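Mandelate racemase/muconate lactonizing enzyme, C-terminal domain protein (Paracoccus denitrificans, PDB 4DWD) binds magnesium and probably acts as a hydro-lyase of the mandelate racemase/muconate lactonizing enzyme group within the enolase superfamily. Local coordinates at residues A157-R162 and P322-D327; A192-F196 and G218-F222; V144-A148 and V184-L188; T124-C128 and G345-L349; R138-V144 and A179-V184. All blocks are in the same frame, centred on the assembly; numbering follows the deposited sequence.

Interaction 1 of 5, residues A157-R162 and P322-D327; sequences AAVKIR and PVELAD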
# COMPACT_ATOMS: atom_id res chain seq x y z
N ALA B 157 28.29 -17.80 23.87
CA ALA B 157 27.25 -16.90 24.37
C ALA B 157 25.86 -17.28 23.84
O ALA B 157 24.85 -16.83 24.38
CB ALA B 157 27.59 -15.45 24.01
N ALA B 158 25.84 -18.09 22.78
CA ALA B 158 24.60 -18.58 22.14
C ALA B 158 24.91 -19.85 21.36
O ALA B 158 26.06 -20.15 21.09
CB ALA B 158 23.99 -17.51 21.24
N VAL B 159 23.86 -20.60 21.00
CA VAL B 159 24.00 -21.80 20.17
C VAL B 159 23.04 -21.68 18.99
O VAL B 159 21.92 -21.22 19.17
CB VAL B 159 23.63 -23.07 20.99
CG1 VAL B 159 23.52 -24.28 20.08
CG2 VAL B 159 24.67 -23.29 22.08
N LYS B 160 23.48 -22.07 17.80
CA LYS B 160 22.56 -22.15 16.66
C LYS B 160 22.63 -23.55 16.11
O LYS B 160 23.72 -24.05 15.83
CB LYS B 160 22.92 -21.13 15.56
CG LYS B 160 21.91 -21.05 14.43
CD LYS B 160 22.25 -20.00 13.39
CE LYS B 160 23.26 -20.52 12.39
NZ LYS B 160 23.78 -19.43 11.50
N ILE B 161 21.47 -24.19 15.98
CA ILE B 161 21.38 -25.52 15.36
C ILE B 161 20.87 -25.38 13.92
O ILE B 161 19.82 -24.78 13.68
CB ILE B 161 20.53 -26.51 16.19
CG1 ILE B 161 19.18 -25.89 16.62
CG2 ILE B 161 21.34 -26.93 17.42
CD1 ILE B 161 18.25 -26.85 17.36
N ARG B 162 21.64 -25.91 12.98
CA ARG B 162 21.33 -25.77 11.55
C ARG B 162 20.98 -27.11 10.96
O ARG B 162 21.51 -28.14 11.39
CB ARG B 162 22.53 -25.18 10.77
CG ARG B 162 23.33 -24.12 11.51
CD ARG B 162 24.24 -23.33 10.56
NE ARG B 162 25.02 -24.24 9.72
CZ ARG B 162 26.17 -24.81 10.07
NH1 ARG B 162 26.74 -24.54 11.24
NH2 ARG B 162 26.77 -25.65 9.23
N PRO B 322 26.12 -12.82 18.76
CA PRO B 322 27.54 -13.10 18.73
C PRO B 322 28.09 -13.41 17.33
O PRO B 322 27.34 -13.51 16.37
CB PRO B 322 27.68 -14.34 19.62
CG PRO B 322 26.41 -14.42 20.39
CD PRO B 322 25.37 -13.88 19.46
N VAL B 323 29.40 -13.57 17.26
CA VAL B 323 30.11 -13.95 16.04
C VAL B 323 29.95 -15.45 15.75
O VAL B 323 30.16 -16.28 16.63
CB VAL B 323 31.61 -13.63 16.19
CG1 VAL B 323 32.38 -14.07 14.94
CG2 VAL B 323 31.83 -12.15 16.45
N GLU B 324 29.60 -15.79 14.52
CA GLU B 324 29.45 -17.19 14.13
C GLU B 324 30.75 -18.00 14.19
O GLU B 324 31.78 -17.58 13.65
CB GLU B 324 28.83 -17.31 12.74
CG GLU B 324 28.54 -18.76 12.38
CD GLU B 324 27.62 -18.94 11.18
OE1 GLU B 324 27.41 -17.99 10.40
OE2 GLU B 324 27.14 -20.08 11.00
N LEU B 325 30.67 -19.15 14.85
CA LEU B 325 31.73 -20.16 14.88
C LEU B 325 31.15 -21.50 14.41
O LEU B 325 30.50 -22.23 15.17
CB LEU B 325 32.38 -20.27 16.26
CG LEU B 325 33.48 -21.34 16.38
CD1 LEU B 325 34.67 -21.00 15.49
CD2 LEU B 325 33.90 -21.48 17.84
N ALA B 326 31.40 -21.81 13.14
CA ALA B 326 30.77 -22.97 12.50
C ALA B 326 31.59 -24.26 12.63
O ALA B 326 32.68 -24.27 13.22
CB ALA B 326 30.44 -22.66 11.05
N ASP B 327 31.06 -25.34 12.07
CA ASP B 327 31.61 -26.69 12.23
C ASP B 327 33.03 -26.83 11.73
O ASP B 327 33.44 -26.18 10.78
CB ASP B 327 30.73 -27.71 11.51
CG ASP B 327 29.24 -27.46 11.74
OD1 ASP B 327 28.72 -26.50 11.14
OD2 ASP B 327 28.62 -28.24 12.49
O HOH W 1 25.15 -20.35 9.21
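Ala157 and Pro322 sit where the two backbones come closest, with CA atoms 6.8 Å apart. From there 157-162 and 322-327 diverge, their end-to-end directions differing by 46°, and by Lys160 and Glu324 the CA atoms are 8.9 Å apart. Strand 125-132 pairs with both strands, so side chains make the direct contact. At the near end Pro322 CG rests on the methyl groups of Ala157 and Ala158. Further along, Lys160 NZ and Glu324 OE2 form a weak salt bridge at 3.5 Å, and a water that accepts from NZ and donates to OE2 joins them more firmly. Both have stronger partners outside: Tyr129 OH for the lysine and Ser131 OG for the glutamate. The chain of Arg162 bends at chi3 (-49°) and delivers NH1 and NH2 end-on to Asp327, both nitrogens bonding OD1 (2.8 Å from NH1, 2.9 Å from NH2). This oxygen lies near the guanidinium plane, although the carboxylate is turned 76° from it. Asp327 OD2 is taken by Gly133 N. These alternating charges probably balance one another, and Lys160, also bridged to Glu223, a residue seen to bind calcium, probably helps to position that carboxylate.

Interaction 2 of 5, residues A192-F196 and G218-F222; sequences AVIGF and GYSWF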
# COMPACT_ATOMS: atom_id res chain seq x y z
N ALA B 192 19.34 -20.09 28.11
CA ALA B 192 20.23 -20.16 26.95
C ALA B 192 19.65 -19.44 25.74
O ALA B 192 18.46 -19.55 25.45
CB ALA B 192 20.52 -21.60 26.60
N VAL B 193 20.52 -18.71 25.04
CA VAL B 193 20.16 -18.08 23.78
C VAL B 193 20.38 -19.11 22.66
O VAL B 193 21.50 -19.56 22.44
CB VAL B 193 21.04 -16.84 23.52
CG1 VAL B 193 20.66 -16.19 22.20
CG2 VAL B 193 20.91 -15.85 24.67
N ILE B 194 19.29 -19.50 21.98
CA ILE B 194 19.37 -20.54 20.95
C ILE B 194 18.71 -20.05 19.66
O ILE B 194 17.59 -19.52 19.69
CB ILE B 194 18.66 -21.86 21.37
CG1 ILE B 194 18.83 -22.14 22.88
CG2 ILE B 194 19.17 -23.01 20.51
CD1 ILE B 194 18.09 -23.37 23.37
N GLY B 195 19.41 -20.22 18.55
CA GLY B 195 18.86 -19.96 17.22
C GLY B 195 18.63 -21.26 16.46
O GLY B 195 19.25 -22.29 16.75
N PHE B 196 17.75 -21.20 15.47
CA PHE B 196 17.41 -22.36 14.65
C PHE B 196 17.58 -21.92 13.20
O PHE B 196 16.96 -20.94 12.78
CB PHE B 196 15.96 -22.76 14.96
CG PHE B 196 15.48 -24.00 14.24
CD1 PHE B 196 15.22 -23.98 12.86
CD2 PHE B 196 15.21 -25.17 14.94
CE1 PHE B 196 14.73 -25.11 12.21
CE2 PHE B 196 14.74 -26.29 14.29
CZ PHE B 196 14.50 -26.27 12.92
N GLY B 218 11.02 -20.52 23.29
CA GLY B 218 11.83 -19.35 23.62
C GLY B 218 13.06 -19.14 22.76
O GLY B 218 13.99 -18.46 23.17
N TYR B 219 13.08 -19.72 21.56
CA TYR B 219 14.23 -19.50 20.68
C TYR B 219 14.37 -18.03 20.32
O TYR B 219 13.37 -17.29 20.29
CB TYR B 219 14.15 -20.39 19.41
CG TYR B 219 14.73 -21.78 19.59
CD1 TYR B 219 14.26 -22.64 20.60
CD2 TYR B 219 15.76 -22.24 18.76
CE1 TYR B 219 14.81 -23.91 20.78
CE2 TYR B 219 16.31 -23.51 18.92
CZ TYR B 219 15.83 -24.34 19.92
OH TYR B 219 16.41 -25.59 20.08
N SER B 220 15.60 -17.63 20.03
CA SER B 220 15.89 -16.21 19.81
C SER B 220 15.79 -15.76 18.36
O SER B 220 15.33 -14.65 18.09
CB SER B 220 17.23 -15.83 20.43
OG SER B 220 17.10 -15.77 21.83
N TRP B 221 16.19 -16.61 17.43
CA TRP B 221 16.05 -16.28 16.02
C TRP B 221 15.87 -17.51 15.18
O TRP B 221 16.16 -18.62 15.63
CB TRP B 221 17.19 -15.39 15.50
CG TRP B 221 18.50 -16.03 15.14
CD1 TRP B 221 18.94 -16.41 13.87
CD2 TRP B 221 19.61 -16.34 16.04
NE1 TRP B 221 20.22 -16.90 13.92
CE2 TRP B 221 20.68 -16.88 15.21
CE3 TRP B 221 19.82 -16.19 17.41
CZ2 TRP B 221 21.90 -17.28 15.75
CZ3 TRP B 221 21.05 -16.60 17.94
CH2 TRP B 221 22.06 -17.13 17.13
N PHE B 222 15.39 -17.28 13.96
CA PHE B 222 14.94 -18.34 13.04
C PHE B 222 15.48 -17.97 11.67
O PHE B 222 14.98 -17.06 11.02
CB PHE B 222 13.41 -18.36 13.06
CG PHE B 222 12.74 -19.48 12.28
CD1 PHE B 222 13.39 -20.69 11.96
CD2 PHE B 222 11.39 -19.34 11.95
CE1 PHE B 222 12.69 -21.71 11.28
CE2 PHE B 222 10.71 -20.35 11.26
CZ PHE B 222 11.35 -21.53 10.94
O HOH W 2 16.78 -18.28 23.14
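Ser220 N donates to Ile194 O at 2.8 Å in an almost straight bond (174° at the hydrogen), and Phe196 N donates to Trp221 O at 3.0 Å, the donor tilted out of the carbonyl plane. Where the segments separate, a water accepts from Ile194 N and lies within bonding distance of Ala192 O and Gly218 O. These bonds join the two parallel strands of a beta-alpha-beta unit of the barrel: strand 194-197, helix 204-216 and strand 221-223. Gly218, with positive phi, is the C-prime residue of the Schellman motif that ends this helix, and its carbonyl, like that of Tyr219, accepts from Arg209 of the second subunit. On one face of the sheet the indole of Trp221, with CG between backbone N and carbonyl carbon (chi1 80°), lies flat over Gly195, whose CA is 3.8 Å from the centroid of the six-membered ring. A CB on Gly195 would fall 2.6 Å from Trp221 CE2, a clash. Tyr219 turns one ring face to Ile194 CB, 3.9 Å from its centroid, while Ile194 CG2 reaches Tyr219 CE2 at 3.3 Å; the hydroxyl bonds Ala181 O. A leucine in place of Tyr219 would probably leave Ala181 O without this donor and Ile194 without its flat seat. Phe196 and Phe222 point the same way, side by side, with Phe196 CD1 3.7 Å from Phe222 CE1 and their planes 73° apart, and Leu214 of helix 204-216 packs against both side chains.

Interaction 3 of 5, residues V144-A148 and V184-L188; sequences VREVA and VRELL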
# COMPACT_ATOMS: atom_id res chain seq x y z
N VAL B 144 21.55 -33.72 20.41
CA VAL B 144 21.88 -33.35 21.79
C VAL B 144 23.37 -33.61 22.10
O VAL B 144 24.04 -32.75 22.66
CB VAL B 144 20.94 -34.04 22.79
CG1 VAL B 144 21.38 -33.77 24.23
CG2 VAL B 144 19.51 -33.56 22.55
N ARG B 145 23.87 -34.77 21.70
CA ARG B 145 25.27 -35.11 21.95
C ARG B 145 26.23 -34.09 21.32
O ARG B 145 27.17 -33.64 21.98
CB ARG B 145 25.59 -36.53 21.47
CG ARG B 145 27.00 -36.95 21.85
CD ARG B 145 27.33 -38.38 21.47
NE ARG B 145 28.63 -38.77 22.02
CZ ARG B 145 28.86 -39.20 23.27
NH1 ARG B 145 27.87 -39.33 24.17
NH2 ARG B 145 30.10 -39.51 23.62
N GLU B 146 25.98 -33.73 20.07
CA GLU B 146 26.87 -32.81 19.38
C GLU B 146 26.78 -31.41 19.96
O GLU B 146 27.80 -30.73 20.13
CB GLU B 146 26.59 -32.82 17.87
CG GLU B 146 27.50 -31.91 17.04
CD GLU B 146 29.00 -32.23 17.10
OE1 GLU B 146 29.43 -33.27 17.65
OE2 GLU B 146 29.76 -31.41 16.55
N VAL B 147 25.57 -30.95 20.29
CA VAL B 147 25.45 -29.64 20.92
C VAL B 147 26.20 -29.61 22.26
O VAL B 147 26.96 -28.67 22.53
CB VAL B 147 23.97 -29.21 21.11
CG1 VAL B 147 23.87 -27.93 21.94
CG2 VAL B 147 23.29 -29.04 19.76
N ALA B 148 26.02 -30.64 23.09
CA ALA B 148 26.71 -30.70 24.38
C ALA B 148 28.23 -30.67 24.18
O ALA B 148 28.94 -29.97 24.90
CB ALA B 148 26.29 -31.94 25.15
N VAL B 184 17.08 -29.75 22.55
CA VAL B 184 18.19 -28.82 22.71
C VAL B 184 17.89 -27.78 23.78
O VAL B 184 18.75 -27.46 24.60
CB VAL B 184 18.63 -28.21 21.35
CG1 VAL B 184 19.65 -27.08 21.55
CG2 VAL B 184 19.24 -29.31 20.46
N ARG B 185 16.65 -27.27 23.81
CA ARG B 185 16.25 -26.36 24.89
C ARG B 185 16.40 -27.04 26.26
O ARG B 185 16.89 -26.44 27.21
CB ARG B 185 14.82 -25.85 24.67
CG ARG B 185 14.19 -25.19 25.90
CD ARG B 185 14.93 -23.94 26.35
NE ARG B 185 14.80 -22.86 25.38
CZ ARG B 185 15.59 -21.78 25.31
NH1 ARG B 185 16.60 -21.61 26.16
NH2 ARG B 185 15.34 -20.87 24.38
N GLU B 186 15.98 -28.30 26.34
CA GLU B 186 16.06 -29.03 27.61
C GLU B 186 17.51 -29.22 28.06
O GLU B 186 17.83 -29.12 29.25
CB GLU B 186 15.31 -30.36 27.51
CG GLU B 186 13.81 -30.15 27.41
CD GLU B 186 12.99 -31.41 27.27
OE1 GLU B 186 13.54 -32.52 27.44
OE2 GLU B 186 11.77 -31.27 27.02
N LEU B 187 18.39 -29.48 27.10
CA LEU B 187 19.82 -29.60 27.39
C LEU B 187 20.43 -28.31 27.92
O LEU B 187 21.14 -28.31 28.93
CB LEU B 187 20.58 -30.05 26.14
CG LEU B 187 22.11 -30.01 26.18
CD1 LEU B 187 22.64 -31.16 27.02
CD2 LEU B 187 22.69 -30.05 24.78
N LEU B 188 20.16 -27.21 27.22
CA LEU B 188 20.87 -25.96 27.47
C LEU B 188 20.28 -25.14 28.61
O LEU B 188 20.95 -24.26 29.16
CB LEU B 188 20.94 -25.12 26.18
CG LEU B 188 21.73 -25.78 25.05
CD1 LEU B 188 21.70 -24.87 23.84
CD2 LEU B 188 23.17 -26.10 25.47
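Leu187 reaches across to helix 140-154 and has more surface buried here than any other residue of the two segments. Its CG stands anti to the backbone N (chi1 170°), which carries the isobutyl group outward, and CD2 settles among three residues of the facing helix. That methyl is 3.7 Å from Val147 CG1, 4.0 Å from Val144 CG1 and 4.1 Å from Ala148 CB. It also lies 3.7 Å from Val144 O, a carbonyl already bonded to Ala148 N within its helix, so the methyl rests against a satisfied backbone turn. An alanine at Leu187 would probably open a gap between the helices and take from Val144 CG1 and Ala148 CB the methyls they touch. Helices 140-154 and 174-188 are successive outer helices of the barrel, joined through strand 158-162; here their axes approach to 10.1 Å and cross at -38°, close enough for branched side chains to mesh. Val147, second in buried surface, works with both its methyls. CG1 meets Leu187 CD2 and, 4.0 Å away, Leu188 CD2, whereas CG2 faces Val184 CG2, the two valines crossing at about a right angle. Beneath them Val159 and Ile161 of strand 158-162 pack against Val147, linking the helix pair to the barrel wall. Val144, third, lies nearer the surface and slides past Leu187 in the opposite direction, CG1 touching both leucine methyls.

Interaction 4 of 5, residues T124-C128 and G345-L349; sequences TRLPC and GHFAL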
# COMPACT_ATOMS: atom_id res chain seq x y z
N THR B 124 37.38 -5.46 21.50
CA THR B 124 38.36 -6.34 20.89
C THR B 124 38.25 -7.77 21.44
O THR B 124 39.01 -8.65 21.05
CB THR B 124 39.80 -5.81 21.03
OG1 THR B 124 40.11 -5.62 22.41
CG2 THR B 124 39.98 -4.51 20.27
N ARG B 125 37.29 -7.98 22.33
CA ARG B 125 36.89 -9.33 22.71
C ARG B 125 35.46 -9.55 22.25
O ARG B 125 34.54 -8.89 22.72
CB ARG B 125 37.02 -9.55 24.21
CG ARG B 125 38.46 -9.68 24.66
CD ARG B 125 38.52 -10.06 26.12
NE ARG B 125 39.87 -10.00 26.64
CZ ARG B 125 40.22 -10.37 27.86
NH1 ARG B 125 39.32 -10.84 28.70
NH2 ARG B 125 41.47 -10.28 28.25
N LEU B 126 35.28 -10.46 21.30
CA LEU B 126 33.98 -10.61 20.67
C LEU B 126 33.36 -11.94 21.06
O LEU B 126 33.98 -12.98 20.86
CB LEU B 126 34.10 -10.50 19.15
CG LEU B 126 34.57 -9.17 18.55
CD1 LEU B 126 36.09 -9.05 18.55
CD2 LEU B 126 34.02 -8.98 17.13
N PRO B 127 32.14 -11.91 21.63
CA PRO B 127 31.51 -13.19 21.98
C PRO B 127 31.25 -14.05 20.74
O PRO B 127 31.00 -13.52 19.66
CB PRO B 127 30.19 -12.77 22.63
CG PRO B 127 29.93 -11.40 22.12
CD PRO B 127 31.28 -10.76 21.94
N CYS B 128 31.31 -15.37 20.92
CA CYS B 128 31.00 -16.29 19.83
C CYS B 128 29.67 -17.03 20.04
O CYS B 128 29.16 -17.09 21.17
CB CYS B 128 32.14 -17.31 19.64
SG CYS B 128 32.18 -18.67 20.83
N GLY B 345 34.95 -18.23 25.70
CA GLY B 345 33.76 -17.94 24.89
C GLY B 345 33.86 -16.73 23.98
O GLY B 345 32.85 -16.30 23.42
N HIS B 346 35.07 -16.19 23.82
CA HIS B 346 35.29 -14.96 23.04
C HIS B 346 36.42 -15.10 22.05
O HIS B 346 37.32 -15.92 22.25
CB HIS B 346 35.61 -13.79 23.97
CG HIS B 346 34.44 -13.34 24.82
ND1 HIS B 346 34.03 -14.03 25.90
CD2 HIS B 346 33.62 -12.22 24.72
CE1 HIS B 346 32.98 -13.39 26.46
NE2 HIS B 346 32.73 -12.29 25.74
N PHE B 347 36.39 -14.28 21.01
CA PHE B 347 37.52 -14.13 20.08
C PHE B 347 38.30 -12.90 20.48
O PHE B 347 37.73 -11.81 20.61
CB PHE B 347 37.02 -13.98 18.65
CG PHE B 347 36.29 -15.18 18.13
CD1 PHE B 347 36.95 -16.40 17.98
CD2 PHE B 347 34.94 -15.10 17.78
CE1 PHE B 347 36.29 -17.52 17.51
CE2 PHE B 347 34.27 -16.22 17.29
CZ PHE B 347 34.94 -17.43 17.16
N ALA B 348 39.61 -13.06 20.68
CA ALA B 348 40.48 -11.94 21.00
C ALA B 348 41.08 -11.35 19.72
O ALA B 348 41.89 -12.01 19.05
CB ALA B 348 41.59 -12.37 21.96
N LEU B 349 40.68 -10.13 19.40
CA LEU B 349 41.20 -9.43 18.23
C LEU B 349 42.47 -8.66 18.61
O LEU B 349 42.43 -7.77 19.45
CB LEU B 349 40.13 -8.48 17.68
CG LEU B 349 40.45 -7.62 16.45
CD1 LEU B 349 40.93 -8.47 15.29
CD2 LEU B 349 39.19 -6.87 16.07
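An antiparallel strand pair, 125-132 with 346-348, runs from Thr124 beside Leu349 to Cys128 beside Gly345, its short axes 148° apart in direction. Four backbone bonds define the register. Leu349 N donates to Thr124 O at 2.8 Å; Leu126 and Phe347 form a hydrogen-bonded pair, with Leu126 N to Phe347 O at 2.9 Å and Phe347 N to Leu126 O at 2.7 Å; Cys128 N closes on Gly345 O at 3.1 Å. Arg125 with Ala348 and Pro127 with His346 are the non-hydrogen-bonded pairs, so the proline, lacking an N-H, costs this pairing nothing. In the barrel, strand 125-132 pairs in parallel with 158-162 and 323-325, and 346-348 is its antiparallel partner: Cys128 takes Gly345 through its N and Ala157 through its O, while Pro127 O receives Val323 N. On the Leu126-Phe347 face, Phe347 brings CE2 to 3.4 Å from Cys128 CB. The cysteine sulfur SG, placed between backbone N and carbonyl carbon (chi1 78°), lies oblique to the same ring, 5.2 Å from its centroid, a sulfur-aromatic contact. Leu126 CD1 crosses to Leu349 CB at 4.2 Å, and helix 304-314 covers this side through Leu313 on Leu126 and Ile310 on Leu349, with His306 meeting the Phe347 ring edge-to-face. Pro127 and His346 share the other face; the histidine is modelled in two conformers, so the approach of its CD2 to Pro127 N, 3.4 Å in one of them, is tentative, as is the bond from ND1 to Asp344 O.

Interaction 5 of 5, residues R138-V144 and A179-V184; sequences RSVDEVV and AKARAV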
# COMPACT_ATOMS: atom_id res chain seq x y z
N ARG B 138 20.59 -36.22 11.67
CA ARG B 138 20.84 -36.80 12.99
C ARG B 138 19.56 -37.26 13.67
O ARG B 138 18.49 -36.71 13.41
CB ARG B 138 21.50 -35.78 13.91
CG ARG B 138 22.94 -35.48 13.57
CD ARG B 138 23.57 -34.61 14.64
NE ARG B 138 24.99 -34.44 14.32
CZ ARG B 138 25.55 -33.29 13.99
NH1 ARG B 138 24.84 -32.17 13.99
NH2 ARG B 138 26.84 -33.24 13.68
N SER B 139 19.68 -38.25 14.55
CA SER B 139 18.62 -38.55 15.52
C SER B 139 18.62 -37.47 16.60
O SER B 139 19.58 -36.71 16.75
CB SER B 139 18.87 -39.91 16.18
OG SER B 139 20.07 -39.84 16.95
N VAL B 140 17.54 -37.40 17.38
CA VAL B 140 17.47 -36.46 18.49
C VAL B 140 18.66 -36.61 19.44
O VAL B 140 19.27 -35.61 19.82
CB VAL B 140 16.14 -36.61 19.28
CG1 VAL B 140 16.17 -35.78 20.56
CG2 VAL B 140 14.95 -36.19 18.43
N ASP B 141 19.01 -37.84 19.82
CA ASP B 141 20.11 -38.03 20.76
C ASP B 141 21.44 -37.57 20.16
O ASP B 141 22.30 -37.07 20.88
CB ASP B 141 20.21 -39.48 21.26
CG ASP B 141 20.50 -40.48 20.13
OD1 ASP B 141 21.68 -40.76 19.86
OD2 ASP B 141 19.54 -40.96 19.52
N GLU B 142 21.58 -37.72 18.84
CA GLU B 142 22.80 -37.27 18.16
C GLU B 142 22.90 -35.74 18.12
O GLU B 142 23.99 -35.17 18.28
CB GLU B 142 22.89 -37.85 16.75
CG GLU B 142 23.33 -39.31 16.74
CD GLU B 142 22.94 -40.06 15.48
OE1 GLU B 142 22.40 -39.44 14.53
OE2 GLU B 142 23.17 -41.29 15.46
N VAL B 143 21.76 -35.07 17.94
CA VAL B 143 21.75 -33.62 17.99
C VAL B 143 22.18 -33.15 19.38
O VAL B 143 23.07 -32.31 19.53
CB VAL B 143 20.35 -33.06 17.66
CG1 VAL B 143 20.34 -31.55 17.86
CG2 VAL B 143 19.94 -33.42 16.24
N VAL B 144 21.55 -33.72 20.41
CA VAL B 144 21.88 -33.35 21.79
C VAL B 144 23.37 -33.61 22.10
O VAL B 144 24.04 -32.75 22.66
CB VAL B 144 20.94 -34.04 22.79
CG1 VAL B 144 21.38 -33.77 24.23
CG2 VAL B 144 19.51 -33.56 22.55
N ALA B 179 10.89 -31.63 17.75
CA ALA B 179 11.42 -32.51 18.82
C ALA B 179 12.91 -32.26 19.09
O ALA B 179 13.35 -32.27 20.25
CB ALA B 179 11.15 -33.98 18.52
N LYS B 180 13.68 -32.02 18.03
CA LYS B 180 15.11 -31.74 18.17
C LYS B 180 15.28 -30.38 18.84
O LYS B 180 16.10 -30.22 19.74
CB LYS B 180 15.79 -31.78 16.80
CG LYS B 180 15.93 -33.20 16.26
CD LYS B 180 16.27 -33.22 14.78
CE LYS B 180 16.49 -34.66 14.34
NZ LYS B 180 16.66 -34.74 12.86
N ALA B 181 14.51 -29.39 18.39
CA ALA B 181 14.58 -28.06 19.02
C ALA B 181 14.22 -28.13 20.51
O ALA B 181 14.89 -27.50 21.34
CB ALA B 181 13.69 -27.07 18.28
N ARG B 182 13.21 -28.93 20.84
CA ARG B 182 12.79 -29.11 22.23
C ARG B 182 13.90 -29.76 23.06
O ARG B 182 14.21 -29.30 24.16
CB ARG B 182 11.50 -29.93 22.31
CG ARG B 182 11.05 -30.23 23.74
CD ARG B 182 9.68 -30.90 23.77
NE ARG B 182 8.63 -29.88 23.68
CZ ARG B 182 8.08 -29.28 24.73
NH1 ARG B 182 8.46 -29.58 25.96
NH2 ARG B 182 7.13 -28.37 24.55
N ALA B 183 14.50 -30.82 22.52
CA ALA B 183 15.56 -31.52 23.24
C ALA B 183 16.76 -30.62 23.51
O ALA B 183 17.41 -30.72 24.57
CB ALA B 183 15.97 -32.76 22.48
N VAL B 184 17.08 -29.75 22.55
CA VAL B 184 18.19 -28.82 22.71
C VAL B 184 17.89 -27.78 23.78
O VAL B 184 18.75 -27.46 24.60
CB VAL B 184 18.63 -28.21 21.35
CG1 VAL B 184 19.65 -27.08 21.55
CG2 VAL B 184 19.24 -29.31 20.46
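Lys180 supplies the polar link to the facing segment. Its chain, extended beyond CG, runs past the start of helix 140-154 until NZ donates to Arg138 O at 2.7 Å, approaching nearly in line with the carbonyl; Asn135 O is a second acceptor. The charge is thus held by backbone oxygens of the loop that leads into the helix. A capping box closes the helix start in that loop: Glu142 N donates to Ser139 OG at 3.2 Å, and Ser139 N returns a bond of 3.0 Å to Glu142 OE1, meeting it from well above the carboxylate plane. The apolar contacts lie along the helices. Ala183 CB fits between Val140 CG1 and Val144 CG2, 3.6 Å from each, the small side chain letting the axes approach to 9.3 Å at a crossing of -40°. Val143 divides its methyls: CG1 lies 3.6 Å from Val184 CG2, while CG2 rests on Lys180 CD at 4.0 Å, so the lysine's aliphatic part is packed where its amino end is bonded. Below this layer Ile161 of strand 158-162 touches Val184 and Ala181, seating helix 174-188 on the barrel strand, while the N-terminal part of helix 140-154 lies alongside it on the outside.

In the fold
The five contacts trace one part of the barrel from inside to outside. Interactions 1, 2 and 4 share the mixed sheet: strand 125-132, half of interaction 4, pairs with both strands of interaction 1 (centres about 13 Å apart), and 158-162 pairs with 194-197 to carry interaction 1 into interaction 2, about 11 Å between centres. Interactions 3 and 5 both join helices 140-154 and 174-188 and share Val144 and Val184, their centres about 7 Å apart; Ile161 touches both, and Val159 touches interaction 3. Along the chain, interaction 4 brackets all the others, and interaction 2 opens after 3 and 5 have closed. Asp197 and Glu223, metal-site residues, lie on the two strands paired in interaction 2, while the helices pack outside.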